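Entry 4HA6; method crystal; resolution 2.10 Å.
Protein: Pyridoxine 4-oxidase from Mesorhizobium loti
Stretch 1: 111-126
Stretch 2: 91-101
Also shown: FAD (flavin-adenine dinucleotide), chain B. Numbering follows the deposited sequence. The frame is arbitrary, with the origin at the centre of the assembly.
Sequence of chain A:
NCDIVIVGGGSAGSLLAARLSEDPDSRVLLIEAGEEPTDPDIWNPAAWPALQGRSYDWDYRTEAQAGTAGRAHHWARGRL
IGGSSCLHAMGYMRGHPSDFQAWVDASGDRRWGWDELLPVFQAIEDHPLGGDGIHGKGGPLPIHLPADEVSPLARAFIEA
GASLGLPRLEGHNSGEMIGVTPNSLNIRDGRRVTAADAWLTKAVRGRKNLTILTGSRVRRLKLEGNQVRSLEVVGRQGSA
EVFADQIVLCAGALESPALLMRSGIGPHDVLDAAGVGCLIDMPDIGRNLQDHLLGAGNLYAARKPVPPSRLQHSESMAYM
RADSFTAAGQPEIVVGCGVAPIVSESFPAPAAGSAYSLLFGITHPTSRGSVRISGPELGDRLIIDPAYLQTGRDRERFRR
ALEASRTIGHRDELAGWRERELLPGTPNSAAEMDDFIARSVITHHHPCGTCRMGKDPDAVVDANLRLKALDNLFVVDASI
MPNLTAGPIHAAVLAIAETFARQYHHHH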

ATOM      1  N   ARG A 111      -9.381   3.512 -19.106  1.00  7.53           N
ATOM      2  CA  ARG A 111     -10.109   3.122 -17.897  1.00  9.94           C
ATOM      3  C   ARG A 111      -9.304   3.342 -16.629  1.00 10.92           C
ATOM      4  O   ARG A 111      -9.867   3.425 -15.531  1.00 11.19           O
ATOM      5  CB  ARG A 111     -10.538   1.661 -17.982  1.00  9.96           C
ATOM      6  CG  ARG A 111      -9.401   0.712 -18.291  1.00 23.51           C
ATOM      7  CD  ARG A 111      -9.956  -0.648 -18.676  1.00 28.90           C
ATOM      8  NE  ARG A 111     -10.769  -1.099 -17.567  1.00 32.28           N
ATOM      9  CZ  ARG A 111     -10.901  -2.358 -17.191  1.00 28.89           C
ATOM     10  NH1 ARG A 111     -10.288  -3.331 -17.852  1.00 36.23           N
ATOM     11  NH2 ARG A 111     -11.646  -2.623 -16.135  1.00 29.13           N
ATOM     12  N   TRP A 112      -7.988   3.456 -16.796  1.00  7.16           N
ATOM     13  CA  TRP A 112      -7.073   3.572 -15.682  1.00  7.01           C
ATOM     14  C   TRP A 112      -6.689   5.020 -15.435  1.00  9.14           C
ATOM     15  O   TRP A 112      -5.780   5.299 -14.654  1.00  9.97           O
ATOM     16  CB  TRP A 112      -5.832   2.709 -15.952  1.00  8.70           C
ATOM     17  CG  TRP A 112      -6.165   1.225 -15.960  1.00  8.65           C
ATOM     18  CD1 TRP A 112      -6.066   0.350 -17.018  1.00  6.46           C
ATOM     19  CD2 TRP A 112      -6.684   0.463 -14.865  1.00  3.76           C
ATOM     20  NE1 TRP A 112      -6.472  -0.915 -16.628  1.00  5.54           N
ATOM     21  CE2 TRP A 112      -6.859  -0.865 -15.311  1.00  6.78           C
ATOM     22  CE3 TRP A 112      -7.005   0.772 -13.542  1.00 10.09           C
ATOM     23  CZ2 TRP A 112      -7.343  -1.867 -14.488  1.00 10.07           C
ATOM     24  CZ3 TRP A 112      -7.489  -0.223 -12.731  1.00 14.56           C
ATOM     25  CH2 TRP A 112      -7.653  -1.527 -13.202  1.00  4.15           C
ATOM     26  N   GLY A 113      -7.371   5.943 -16.114  1.00  8.48           N
ATOM     27  CA  GLY A 113      -7.124   7.365 -15.931  1.00  8.03           C
ATOM     28  C   GLY A 113      -8.025   7.949 -14.863  1.00  8.59           C
ATOM     29  O   GLY A 113      -9.078   7.374 -14.558  1.00  7.58           O
ATOM     30  N   TRP A 114      -7.609   9.076 -14.286  1.00  4.66           N
ATOM     31  CA  TRP A 114      -8.353   9.728 -13.211  1.00  9.71           C
ATOM     32  C   TRP A 114      -9.845   9.928 -13.544  1.00  8.56           C
ATOM     33  O   TRP A 114     -10.720   9.654 -12.712  1.00  7.57           O
ATOM     34  CB  TRP A 114      -7.712  11.082 -12.897  1.00  9.68           C
ATOM     35  CG  TRP A 114      -8.383  11.837 -11.789  1.00 13.12           C
ATOM     36  CD1 TRP A 114      -9.328  12.822 -11.915  1.00 14.06           C
ATOM     37  CD2 TRP A 114      -8.142  11.689 -10.385  1.00  6.64           C
ATOM     38  NE1 TRP A 114      -9.700  13.281 -10.671  1.00 14.27           N
ATOM     39  CE2 TRP A 114      -8.989  12.603  -9.714  1.00 14.22           C
ATOM     40  CE3 TRP A 114      -7.299  10.864  -9.628  1.00  9.98           C
ATOM     41  CZ2 TRP A 114      -9.008  12.728  -8.317  1.00 10.82           C
ATOM     42  CZ3 TRP A 114      -7.324  10.977  -8.245  1.00  8.37           C
ATOM     43  CH2 TRP A 114      -8.169  11.909  -7.602  1.00  8.63           C
ATOM     44  N   ASP A 115     -10.127  10.405 -14.757  1.00 10.99           N
ATOM     45  CA  ASP A 115     -11.504  10.697 -15.167  1.00 15.80           C
ATOM     46  C   ASP A 115     -12.391   9.460 -15.099  1.00 16.51           C
ATOM     47  O   ASP A 115     -13.523   9.534 -14.628  1.00 10.48           O
ATOM     48  CB  ASP A 115     -11.545  11.258 -16.590  1.00 14.26           C
ATOM     49  CG  ASP A 115     -11.036  12.683 -16.673  1.00 23.99           C
ATOM     50  OD1 ASP A 115     -11.054  13.396 -15.643  1.00 20.78           O
ATOM     51  OD2 ASP A 115     -10.623  13.089 -17.779  1.00 34.44           O
ATOM     52  N   GLU A 116     -11.877   8.324 -15.569  1.00 11.96           N
ATOM     53  CA  GLU A 116     -12.661   7.086 -15.559  1.00 12.98           C
ATOM     54  C   GLU A 116     -12.647   6.455 -14.175  1.00 12.74           C
ATOM     55  O   GLU A 116     -13.598   5.781 -13.783  1.00 13.98           O
ATOM     56  CB  GLU A 116     -12.149   6.100 -16.609  1.00 12.05           C
ATOM     57  CG  GLU A 116     -12.175   6.642 -18.047  1.00 21.07           C
ATOM     58  CD  GLU A 116     -13.497   6.418 -18.769  1.00 32.66           C
ATOM     59  OE1 GLU A 116     -14.549   6.322 -18.098  1.00 44.04           O
ATOM     60  OE2 GLU A 116     -13.473   6.342 -20.021  1.00 33.63           O
ATOM     61  N   LEU A 117     -11.570   6.674 -13.429  1.00 10.63           N
ATOM     62  CA  LEU A 117     -11.487   6.146 -12.062  1.00 11.43           C
ATOM     63  C   LEU A 117     -12.408   6.915 -11.118  1.00  7.21           C
ATOM     64  O   LEU A 117     -12.862   6.378 -10.111  1.00  9.73           O
ATOM     65  CB  LEU A 117     -10.046   6.197 -11.549  1.00  7.80           C
ATOM     66  CG  LEU A 117      -9.170   5.085 -12.135  1.00 13.11           C
ATOM     67  CD1 LEU A 117      -7.748   5.200 -11.645  1.00  9.30           C
ATOM     68  CD2 LEU A 117      -9.735   3.717 -11.799  1.00 10.40           C
ATOM     69  N   LEU A 118     -12.697   8.169 -11.457  1.00 11.64           N
ATOM     70  CA  LEU A 118     -13.523   9.034 -10.601  1.00 12.23           C
ATOM     71  C   LEU A 118     -14.840   8.362 -10.141  1.00 14.39           C
ATOM     72  O   LEU A 118     -15.098   8.281  -8.933  1.00  9.65           O
ATOM     73  CB  LEU A 118     -13.744  10.398 -11.271  1.00 18.09           C
ATOM     74  CG  LEU A 118     -13.578  11.690 -10.472  1.00 21.27           C
ATOM     75  CD1 LEU A 118     -12.557  11.576  -9.359  1.00 19.78           C
ATOM     76  CD2 LEU A 118     -13.174  12.799 -11.428  1.00 22.87           C
ATOM     77  N   PRO A 119     -15.648   7.828 -11.083  1.00  9.22           N
ATOM     78  CA  PRO A 119     -16.857   7.124 -10.623  1.00 10.25           C
ATOM     79  C   PRO A 119     -16.540   5.859  -9.822  1.00 11.55           C
ATOM     80  O   PRO A 119     -17.389   5.399  -9.062  1.00  9.70           O
ATOM     81  CB  PRO A 119     -17.551   6.712 -11.928  1.00 16.29           C
ATOM     82  CG  PRO A 119     -16.962   7.562 -12.988  1.00 15.13           C
ATOM     83  CD  PRO A 119     -15.557   7.853 -12.558  1.00 16.60           C
ATOM     84  N   VAL A 120     -15.350   5.288 -10.013  1.00 10.20           N
ATOM     85  CA  VAL A 120     -14.961   4.087  -9.263  1.00  6.84           C
ATOM     86  C   VAL A 120     -14.645   4.433  -7.806  1.00  8.20           C
ATOM     87  O   VAL A 120     -15.174   3.798  -6.886  1.00 10.57           O
ATOM     88  CB  VAL A 120     -13.778   3.335  -9.936  1.00 15.04           C
ATOM     89  CG1 VAL A 120     -13.199   2.257  -9.013  1.00  6.13           C
ATOM     90  CG2 VAL A 120     -14.216   2.722 -11.272  1.00  9.62           C
ATOM     91  N   PHE A 121     -13.794   5.440  -7.598  1.00  5.75           N
ATOM     92  CA  PHE A 121     -13.521   5.936  -6.246  1.00  9.41           C
ATOM     93  C   PHE A 121     -14.843   6.309  -5.555  1.00  8.46           C
ATOM     94  O   PHE A 121     -15.115   5.885  -4.436  1.00 13.19           O
ATOM     95  CB  PHE A 121     -12.593   7.152  -6.304  1.00  4.51           C
ATOM     96  CG  PHE A 121     -11.144   6.808  -6.504  1.00  8.17           C
ATOM     97  CD1 PHE A 121     -10.418   7.391  -7.536  1.00 13.25           C
ATOM     98  CD2 PHE A 121     -10.500   5.916  -5.655  1.00 10.60           C
ATOM     99  CE1 PHE A 121      -9.086   7.083  -7.732  1.00 11.41           C
ATOM    100  CE2 PHE A 121      -9.155   5.598  -5.844  1.00  8.10           C
ATOM    101  CZ  PHE A 121      -8.452   6.191  -6.890  1.00  8.54           C
ATOM    102  N   GLN A 122     -15.668   7.085  -6.247  1.00  9.67           N
ATOM    103  CA  GLN A 122     -16.969   7.485  -5.716  1.00  8.60           C
ATOM    104  C   GLN A 122     -17.858   6.310  -5.299  1.00  9.34           C
ATOM    105  O   GLN A 122     -18.547   6.392  -4.286  1.00  8.89           O
ATOM    106  CB  GLN A 122     -17.698   8.391  -6.721  1.00  9.12           C
ATOM    107  CG  GLN A 122     -16.978   9.719  -6.989  1.00 10.84           C
ATOM    108  CD  GLN A 122     -17.523  10.435  -8.206  1.00 12.05           C
ATOM    109  OE1 GLN A 122     -18.451   9.955  -8.845  1.00 15.06           O
ATOM    110  NE2 GLN A 122     -16.944  11.585  -8.537  1.00 14.96           N
ATOM    111  N   ALA A 123     -17.863   5.226  -6.079  1.00 11.52           N
ATOM    112  CA  ALA A 123     -18.639   4.036  -5.703  1.00 12.69           C
ATOM    113  C   ALA A 123     -18.101   3.398  -4.417  1.00 15.47           C
ATOM    114  O   ALA A 123     -18.845   2.760  -3.656  1.00 10.34           O
ATOM    115  CB  ALA A 123     -18.650   3.014  -6.830  1.00 13.07           C
ATOM    116  N   ILE A 124     -16.803   3.565  -4.177  1.00 11.57           N
ATOM    117  CA  ILE A 124     -16.172   2.967  -3.010  1.00  7.38           C
ATOM    118  C   ILE A 124     -16.429   3.790  -1.744  1.00 12.38           C
ATOM    119  O   ILE A 124     -16.653   3.238  -0.656  1.00  9.43           O
ATOM    120  CB  ILE A 124     -14.665   2.812  -3.248  1.00  7.91           C
ATOM    121  CG1 ILE A 124     -14.399   1.574  -4.112  1.00  8.03           C
ATOM    122  CG2 ILE A 124     -13.911   2.725  -1.924  1.00  7.20           C
ATOM    123  CD1 ILE A 124     -13.055   1.583  -4.816  1.00  9.15           C
ATOM    124  N   GLU A 125     -16.425   5.112  -1.905  1.00 10.73           N
ATOM    125  CA  GLU A 125     -16.389   6.036  -0.773  1.00 13.38           C
ATOM    126  C   GLU A 125     -17.739   6.374  -0.136  1.00 14.65           C
ATOM    127  O   GLU A 125     -18.733   6.592  -0.840  1.00 13.75           O
ATOM    128  CB  GLU A 125     -15.721   7.328  -1.231  1.00  7.81           C
ATOM    129  CG  GLU A 125     -14.270   7.111  -1.559  1.00 11.73           C
ATOM    130  CD  GLU A 125     -13.712   8.168  -2.457  1.00 10.17           C
ATOM    131  OE1 GLU A 125     -14.453   9.113  -2.819  1.00 15.38           O
ATOM    132  OE2 GLU A 125     -12.524   8.049  -2.805  1.00  8.10           O
ATOM    133  N   ASP A 126     -17.769   6.413   1.195  1.00 10.94           N
ATOM    134  CA  ASP A 126     -18.828   7.151   1.899  1.00 18.28           C
ATOM    135  C   ASP A 126     -18.162   8.343   2.560  1.00 16.32           C
ATOM    136  O   ASP A 126     -17.614   8.223   3.664  1.00 16.87           O
ATOM    137  CB  ASP A 126     -19.549   6.305   2.951  1.00 13.29           C
ATOM    138  CG  ASP A 126     -20.695   7.080   3.654  1.00 23.09           C
ATOM    139  OD1 ASP A 126     -21.311   7.976   3.023  1.00 18.11           O
ATOM    140  OD2 ASP A 126     -20.980   6.786   4.837  1.00 22.87           O
TER
HETATM  141  PA  FAD B 601      -3.187  -7.562   1.019  1.00  5.73           P
HETATM  142  O1A FAD B 601      -4.254  -6.638   1.589  1.00 11.80           O
HETATM  143  O2A FAD B 601      -1.857  -7.643   1.715  1.00 14.87           O
HETATM  144  O5B FAD B 601      -3.843  -9.039   0.933  1.00 10.88           O
HETATM  145  C5B FAD B 601      -3.113 -10.234   0.675  1.00  9.36           C
HETATM  146  C4B FAD B 601      -3.922 -11.345   1.328  1.00  7.48           C
HETATM  147  O4B FAD B 601      -3.721 -12.605   0.679  1.00  9.63           O
HETATM  148  C3B FAD B 601      -3.511 -11.532   2.782  1.00 14.77           C
HETATM  149  O3B FAD B 601      -4.727 -11.632   3.542  1.00  7.86           O
HETATM  150  C2B FAD B 601      -2.731 -12.844   2.800  1.00  9.88           C
HETATM  151  O2B FAD B 601      -2.874 -13.527   4.059  1.00 13.44           O
HETATM  152  C1B FAD B 601      -3.356 -13.613   1.640  1.00  9.52           C
HETATM  153  N9A FAD B 601      -2.447 -14.577   0.951  1.00  6.29           N
HETATM  154  C8A FAD B 601      -1.162 -14.365   0.593  1.00  7.45           C
HETATM  155  N7A FAD B 601      -0.658 -15.461  -0.038  1.00  6.62           N
HETATM  156  C5A FAD B 601      -1.630 -16.401  -0.097  1.00  8.04           C
HETATM  157  C6A FAD B 601      -1.761 -17.781  -0.634  1.00  9.04           C
HETATM  158  N6A FAD B 601      -0.712 -18.398  -1.266  1.00  5.51           N
HETATM  159  N1A FAD B 601      -2.963 -18.407  -0.481  1.00 12.05           N
HETATM  160  C2A FAD B 601      -4.008 -17.807   0.127  1.00 11.02           C
HETATM  161  N3A FAD B 601      -3.947 -16.554   0.629  1.00 10.89           N
HETATM  162  C4A FAD B 601      -2.808 -15.808   0.553  1.00  7.67           C
HETATM  163  N1  FAD B 601      -2.150   1.961   2.668  1.00  3.53           N
HETATM  164  C2  FAD B 601      -2.821   3.127   2.695  1.00  5.81           C
HETATM  165  O2  FAD B 601      -3.354   3.532   1.638  1.00  5.95           O
HETATM  166  N3  FAD B 601      -2.914   3.884   3.805  1.00  6.79           N
HETATM  167  C4  FAD B 601      -2.359   3.517   4.973  1.00 17.18           C
HETATM  168  O4  FAD B 601      -2.443   4.242   5.999  1.00 23.04           O
HETATM  169  C4X FAD B 601      -1.604   2.244   5.022  1.00 13.55           C
HETATM  170  N5  FAD B 601      -1.002   1.807   6.148  1.00 19.64           N
HETATM  171  C5X FAD B 601      -0.333   0.627   6.169  1.00 22.62           C
HETATM  172  C6  FAD B 601       0.277   0.182   7.340  1.00 21.04           C
HETATM  173  C7  FAD B 601       0.957  -1.033   7.364  1.00 21.08           C
HETATM  174  C7M FAD B 601       1.609  -1.502   8.641  1.00 14.12           C
HETATM  175  C8  FAD B 601       1.032  -1.864   6.130  1.00 18.15           C
HETATM  176  C8M FAD B 601       1.774  -3.174   6.159  1.00 13.74           C
HETATM  177  C9  FAD B 601       0.424  -1.430   4.954  1.00  9.98           C
HETATM  178  C9A FAD B 601      -0.248  -0.207   4.937  1.00 12.21           C
HETATM  179  N10 FAD B 601      -0.862   0.244   3.756  1.00 10.91           N
HETATM  180  C10 FAD B 601      -1.545   1.468   3.769  1.00  8.81           C
HETATM  181  C1' FAD B 601      -0.779  -0.557   2.528  1.00 10.97           C
HETATM  182  C2' FAD B 601      -2.080  -1.270   2.196  1.00 10.50           C
HETATM  183  O2' FAD B 601      -2.614  -1.897   3.373  1.00 13.30           O
HETATM  184  C3' FAD B 601      -1.753  -2.319   1.131  1.00  9.79           C
HETATM  185  O3' FAD B 601      -1.057  -1.669   0.054  1.00  5.53           O
HETATM  186  C4' FAD B 601      -3.008  -2.995   0.609  1.00 10.95           C
HETATM  187  O4' FAD B 601      -3.700  -3.575   1.729  1.00 14.26           O
HETATM  188  C5' FAD B 601      -2.676  -4.060  -0.441  1.00  6.90           C
HETATM  189  O5' FAD B 601      -3.799  -4.931  -0.561  1.00 11.88           O
HETATM  190  P   FAD B 601      -3.693  -6.237  -1.481  1.00 12.17           P
HETATM  191  O1P FAD B 601      -5.081  -6.793  -1.772  1.00  8.76           O
HETATM  192  O2P FAD B 601      -2.748  -5.966  -2.635  1.00  5.02           O
HETATM  193  O3P FAD B 601      -2.896  -7.250  -0.527  1.00  7.05           O
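Stretch 2 (91-101) GYMRGHPSDFQ

Stretch 2 runs from the flavin to a short helix, passing the 114-124 helix of stretch 1 from its C-terminal end to its N-terminal end. Gly91 N donates to FAD O4 (2.7 Å) and Gly91 O accepts from FAD N3 (2.8 Å). Tyr92, chi1 t, points toward Glu125, the first residue beyond the helix, and its OH makes a very short hydrogen bond to Glu125 OE2 (2.4 Å). Met93 turns away. Arg94 then extends across the helix, with chi2 and chi3 both t, so that its guanidinium reaches the same carboxylate: NE donates to Glu125 OE2 (2.9 Å) and NH2 to Glu125 OE1 (2.6 Å), a two-pronged salt bridge. On the way its CG lies over the face of the Phe121 ring, 3.7 Å from the centroid. Gly95, at phi 117°, places its O 3.4 Å from Trp114 CZ3. His96 caps the helix that follows, its ND1 accepting from Ser98 N (3.0 Å). Pro97 CG packs over the Trp114 indole face, 3.6 Å from Trp114 CD2, while a water links Pro97 O to Trp114 N. The two helix axes cross at 116°, 9.7 Å apart at closest approach. Phe100 fills the angle between them: Leu117 CD1 covers one face of its ring, 3.4 Å from Phe100 CD1, and Phe100 CD2 meets the Trp114 edge at CE3 (3.8 Å).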

ATOM      1  N   GLY A  91      -4.762   5.538   6.500  1.00 11.83           N
ATOM      2  CA  GLY A  91      -4.798   6.736   5.682  1.00  8.31           C
ATOM      3  C   GLY A  91      -5.486   6.417   4.373  1.00 12.16           C
ATOM      4  O   GLY A  91      -5.270   5.328   3.811  1.00  9.70           O
ATOM      5  N   TYR A  92      -6.322   7.340   3.895  1.00 10.03           N
ATOM      6  CA  TYR A  92      -6.984   7.183   2.596  1.00  9.06           C
ATOM      7  C   TYR A  92      -6.545   8.296   1.637  1.00 12.10           C
ATOM      8  O   TYR A  92      -6.930   9.466   1.805  1.00  6.46           O
ATOM      9  CB  TYR A  92      -8.504   7.204   2.759  1.00  6.69           C
ATOM     10  CG  TYR A  92      -9.269   6.892   1.487  1.00  5.73           C
ATOM     11  CD1 TYR A  92      -9.456   5.574   1.064  1.00  5.26           C
ATOM     12  CD2 TYR A  92      -9.807   7.917   0.713  1.00  5.68           C
ATOM     13  CE1 TYR A  92     -10.168   5.284  -0.102  1.00  8.51           C
ATOM     14  CE2 TYR A  92     -10.521   7.639  -0.456  1.00  7.75           C
ATOM     15  CZ  TYR A  92     -10.690   6.329  -0.857  1.00  9.80           C
ATOM     16  OH  TYR A  92     -11.388   6.079  -2.016  1.00  4.52           O
ATOM     17  N   MET A  93      -5.731   7.929   0.648  1.00  3.69           N
ATOM     18  CA  MET A  93      -5.244   8.867  -0.361  1.00  3.74           C
ATOM     19  C   MET A  93      -5.459   8.244  -1.736  1.00  7.03           C
ATOM     20  O   MET A  93      -4.822   7.240  -2.050  1.00  1.44           O
ATOM     21  CB  MET A  93      -3.733   9.114  -0.178  1.00  5.71           C
ATOM     22  CG  MET A  93      -3.338  10.002   1.005  1.00  3.32           C
ATOM     23  SD  MET A  93      -3.439   9.211   2.637  1.00  9.73           S
ATOM     24  CE  MET A  93      -2.240  10.230   3.515  1.00  5.31           C
ATOM     25  N   ARG A  94      -6.332   8.821  -2.559  1.00  5.97           N
ATOM     26  CA  ARG A  94      -6.543   8.286  -3.908  1.00  7.40           C
ATOM     27  C   ARG A  94      -5.244   8.293  -4.711  1.00 10.93           C
ATOM     28  O   ARG A  94      -4.915   7.332  -5.405  1.00  6.31           O
ATOM     29  CB  ARG A  94      -7.583   9.113  -4.674  1.00  6.20           C
ATOM     30  CG  ARG A  94      -8.996   9.061  -4.141  1.00  8.05           C
ATOM     31  CD  ARG A  94      -9.856  10.045  -4.944  1.00  8.37           C
ATOM     32  NE  ARG A  94     -11.274   9.903  -4.622  1.00  6.73           N
ATOM     33  CZ  ARG A  94     -12.241  10.642  -5.157  1.00 10.16           C
ATOM     34  NH1 ARG A  94     -11.950  11.587  -6.048  1.00  7.08           N
ATOM     35  NH2 ARG A  94     -13.498  10.441  -4.797  1.00 11.17           N
ATOM     36  N   GLY A  95      -4.494   9.384  -4.596  1.00  9.34           N
ATOM     37  CA  GLY A  95      -3.357   9.604  -5.465  1.00  9.43           C
ATOM     38  C   GLY A  95      -3.652  10.863  -6.263  1.00  8.69           C
ATOM     39  O   GLY A  95      -4.721  11.458  -6.099  1.00  5.04           O
ATOM     40  N   HIS A  96      -2.710  11.272  -7.113  1.00  9.70           N
ATOM     41  CA  HIS A  96      -2.855  12.468  -7.939  1.00  3.66           C
ATOM     42  C   HIS A  96      -3.159  12.048  -9.370  1.00  9.36           C
ATOM     43  O   HIS A  96      -2.623  11.041  -9.834  1.00 12.38           O
ATOM     44  CB  HIS A  96      -1.550  13.263  -7.897  1.00  5.97           C
ATOM     45  CG  HIS A  96      -1.589  14.537  -8.680  1.00 12.18           C
ATOM     46  ND1 HIS A  96      -1.222  14.606 -10.007  1.00  8.39           N
ATOM     47  CD2 HIS A  96      -1.953  15.793  -8.324  1.00  8.72           C
ATOM     48  CE1 HIS A  96      -1.346  15.851 -10.433  1.00  9.34           C
ATOM     49  NE2 HIS A  96      -1.798  16.589  -9.433  1.00  6.91           N
ATOM     50  N   PRO A  97      -4.018  12.803 -10.077  1.00 13.70           N
ATOM     51  CA  PRO A  97      -4.422  12.452 -11.450  1.00  8.29           C
ATOM     52  C   PRO A  97      -3.258  12.072 -12.370  1.00 11.78           C
ATOM     53  O   PRO A  97      -3.393  11.137 -13.174  1.00  9.70           O
ATOM     54  CB  PRO A  97      -5.063  13.744 -11.959  1.00  4.80           C
ATOM     55  CG  PRO A  97      -5.718  14.322 -10.714  1.00 11.00           C
ATOM     56  CD  PRO A  97      -4.730  14.001  -9.580  1.00  7.65           C
ATOM     57  N   SER A  98      -2.139  12.783 -12.260  1.00  8.43           N
ATOM     58  CA  SER A  98      -0.966  12.481 -13.075  1.00  9.69           C
ATOM     59  C   SER A  98      -0.396  11.083 -12.786  1.00 13.37           C
ATOM     60  O   SER A  98       0.203  10.463 -13.679  1.00  9.10           O
ATOM     61  CB  SER A  98       0.108  13.545 -12.888  1.00  8.07           C
ATOM     62  OG  SER A  98      -0.336  14.811 -13.357  1.00 12.07           O
ATOM     63  N   ASP A  99      -0.575  10.592 -11.553  1.00  7.07           N
ATOM     64  CA  ASP A  99      -0.128   9.235 -11.198  1.00  5.33           C
ATOM     65  C   ASP A  99      -0.798   8.237 -12.126  1.00  7.17           C
ATOM     66  O   ASP A  99      -0.190   7.264 -12.571  1.00  6.53           O
ATOM     67  CB  ASP A  99      -0.531   8.847  -9.767  1.00  4.09           C
ATOM     68  CG  ASP A  99       0.082   9.730  -8.700  1.00  7.08           C
ATOM     69  OD1 ASP A  99       1.042  10.476  -8.996  1.00 10.92           O
ATOM     70  OD2 ASP A  99      -0.386   9.649  -7.531  1.00  7.17           O
ATOM     71  N   PHE A 100      -2.076   8.476 -12.391  1.00 10.74           N
ATOM     72  CA  PHE A 100      -2.882   7.544 -13.162  1.00  8.65           C
ATOM     73  C   PHE A 100      -2.714   7.754 -14.664  1.00 10.77           C
ATOM     74  O   PHE A 100      -2.922   6.824 -15.445  1.00  5.67           O
ATOM     75  CB  PHE A 100      -4.346   7.620 -12.723  1.00  7.87           C
ATOM     76  CG  PHE A 100      -4.553   7.225 -11.295  1.00  6.62           C
ATOM     77  CD1 PHE A 100      -4.535   5.884 -10.925  1.00  5.15           C
ATOM     78  CD2 PHE A 100      -4.738   8.193 -10.312  1.00  8.11           C
ATOM     79  CE1 PHE A 100      -4.716   5.511  -9.597  1.00  5.31           C
ATOM     80  CE2 PHE A 100      -4.925   7.827  -8.978  1.00  6.54           C
ATOM     81  CZ  PHE A 100      -4.905   6.494  -8.618  1.00  7.04           C
ATOM     82  N   GLN A 101      -2.306   8.959 -15.066  1.00  7.17           N
ATOM     83  CA  GLN A 101      -1.948   9.191 -16.456  1.00  6.98           C
ATOM     84  C   GLN A 101      -0.849   8.224 -16.872  1.00  9.56           C
ATOM     85  O   GLN A 101      -0.854   7.711 -17.994  1.00 10.33           O
ATOM     86  CB  GLN A 101      -1.487  10.638 -16.685  1.00 13.44           C
ATOM     87  CG  GLN A 101      -1.106  10.926 -18.146  1.00 13.69           C
ATOM     88  CD  GLN A 101      -2.259  10.672 -19.116  1.00 20.56           C
ATOM     89  OE1 GLN A 101      -3.363  11.194 -18.936  1.00 27.07           O
ATOM     90  NE2 GLN A 101      -2.011   9.858 -20.143  1.00 20.46           N
TER
HETATM   91  O   HOH W   1      -5.393  10.590 -15.272  1.00  9.65           O